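Local coordinates for protein SCO1 homolog 1, mitochondrial (Arabidopsis thaliana, PDB 6N5U) that probably acts as a mitochondrial copper chaperone of the Sco family, with a role in copper homeostasis and in delivering copper to cytochrome c oxidase, at residues 150-153 with 154-158. Numbering follows the deposited sequence.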
loop_
_atom_site.group_PDB
_atom_site.type_symbol
_atom_site.label_atom_id
_atom_site.label_comp_id
_atom_site.label_asym_id
_atom_site.label_seq_id
_atom_site.Cartn_x
_atom_site.Cartn_y
_atom_site.Cartn_z
ATOM N N LYS A 150 8.146 3.036 -9.517
ATOM C CA LYS A 150 7.595 4.338 -9.928
ATOM C C LYS A 150 7.379 4.444 -11.443
ATOM O O LYS A 150 6.433 5.097 -11.879
ATOM C CB LYS A 150 8.528 5.480 -9.429
ATOM C CG LYS A 150 8.154 6.918 -9.855
ATOM C CD LYS A 150 6.874 7.478 -9.174
ATOM C CE LYS A 150 6.241 8.661 -9.904
ATOM N NZ LYS A 150 4.930 9.091 -9.313
ATOM N N ASN A 151 8.247 3.808 -12.231
ATOM C CA ASN A 151 8.251 3.864 -13.695
ATOM C C ASN A 151 7.010 3.247 -14.421
ATOM O O ASN A 151 6.744 3.609 -15.580
ATOM C CB ASN A 151 9.541 3.262 -14.234
ATOM C CG ASN A 151 10.754 4.116 -13.949
ATOM O OD1 ASN A 151 10.687 5.182 -13.309
ATOM N ND2 ASN A 151 11.899 3.664 -14.431
ATOM N N HIS A 152 6.257 2.362 -13.737
ATOM C CA HIS A 152 5.051 1.741 -14.267
ATOM C C HIS A 152 3.929 2.761 -14.459
ATOM O O HIS A 152 3.813 3.695 -13.674
ATOM C CB HIS A 152 4.564 0.616 -13.343
ATOM C CG HIS A 152 5.330 -0.659 -13.498
ATOM N ND1 HIS A 152 5.141 -1.489 -14.594
ATOM C CD2 HIS A 152 6.279 -1.197 -12.703
ATOM C CE1 HIS A 152 5.975 -2.500 -14.426
ATOM N NE2 HIS A 152 6.684 -2.367 -13.305
ATOM N N ASP A 153 3.159 2.612 -15.555
ATOM C CA ASP A 153 1.966 3.353 -15.923
ATOM C C ASP A 153 0.796 2.425 -15.561
ATOM O O ASP A 153 1.034 1.246 -15.288
ATOM C CB ASP A 153 1.956 3.528 -17.459
ATOM C CG ASP A 153 2.588 4.750 -18.054
ATOM O OD1 ASP A 153 3.071 5.623 -17.270
ATOM O OD2 ASP A 153 2.601 4.848 -19.301
ATOM N N VAL A 154 -0.470 2.915 -15.609
ATOM C CA VAL A 154 -1.649 2.061 -15.326
ATOM C C VAL A 154 -1.638 0.781 -16.187
ATOM O O VAL A 154 -1.901 -0.309 -15.678
ATOM C CB VAL A 154 -2.975 2.841 -15.429
ATOM C CG1 VAL A 154 -4.166 1.915 -15.630
ATOM C CG2 VAL A 154 -3.189 3.690 -14.194
ATOM N N ASP A 155 -1.257 0.921 -17.465
ATOM C CA ASP A 155 -1.212 -0.194 -18.396
ATOM C C ASP A 155 -0.137 -1.221 -18.043
ATOM O O ASP A 155 -0.429 -2.407 -18.054
ATOM C CB ASP A 155 -1.086 0.295 -19.846
ATOM C CG ASP A 155 -2.300 1.013 -20.391
ATOM O OD1 ASP A 155 -3.362 0.963 -19.737
ATOM O OD2 ASP A 155 -2.193 1.603 -21.492
ATOM N N SER A 156 1.078 -0.779 -17.692
ATOM C CA SER A 156 2.148 -1.726 -17.360
ATOM C C SER A 156 1.964 -2.419 -15.997
ATOM O O SER A 156 2.525 -3.499 -15.779
ATOM C CB SER A 156 3.522 -1.079 -17.476
ATOM O OG SER A 156 3.538 0.240 -16.963
ATOM N N LEU A 157 1.161 -1.814 -15.098
ATOM C CA LEU A 157 0.832 -2.387 -13.793
ATOM C C LEU A 157 -0.247 -3.446 -14.002
ATOM O O LEU A 157 -0.065 -4.595 -13.587
ATOM C CB LEU A 157 0.371 -1.306 -12.778
ATOM C CG LEU A 157 0.092 -1.764 -11.310
ATOM C CD1 LEU A 157 1.252 -2.574 -10.745
ATOM C CD2 LEU A 157 -0.196 -0.582 -10.398
ATOM N N THR A 158 -1.342 -3.065 -14.702
ATOM C CA THR A 158 -2.473 -3.934 -15.024
ATOM C C THR A 158 -1.974 -5.189 -15.735
ATOM O O THR A 158 -2.104 -6.277 -15.176
ATOM C CB THR A 158 -3.528 -3.159 -15.816
ATOM O OG1 THR A 158 -3.949 -2.030 -15.040
ATOM C CG2 THR A 158 -4.724 -4.016 -16.202
#
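At the N-terminus of the last helix of this thioredoxin-like domain, His152 and Asp153 meet Ser156 and Leu157 of the first turn. Asp153 occupies the N-cap position, but its carboxylate makes no capping bond; the residue joins the first turn through its backbone. Asp153 O accepts the first i to i+4 helix bond from Leu157 N at 3.1 Å. In the reverse direction, Asp153 N donates to the side chain of Ser156, with 2.8 Å between N and OG and an N-H...O angle of 158°; this bond is one half of a capping box, whose other half, from the N-cap side chain, is missing. OG lies between the backbone N and the carbonyl carbon of its own residue (chi1 41°), which turns the hydroxyl back toward the loop. The same hydroxyl donates a weak bond to ND1 of His152 at 3.3 Å, while Ser156 CB meets the imidazole at its edge, close to the ring plane, also 3.3 Å from ND1. Replacing His152 by an alanine would probably leave the Ser156 hydroxyl without this acceptor and open a gap beside Ser156 CB. One residue along, Val154 O receives both Thr158 N and, at 2.8 Å, Thr158 OG1, which approach from opposite faces of the carbonyl plane. The turn lies at the surface, away from the copper site, and links the edge strand 144-148 to helix 154-167. Tyr148, the last residue of that strand, packs edge-to-face with the His152 ring. Against helix 45-64, Lys150 forms a salt bridge with Glu49, while Val154 rests on Lys52 and Leu157 on Ala56.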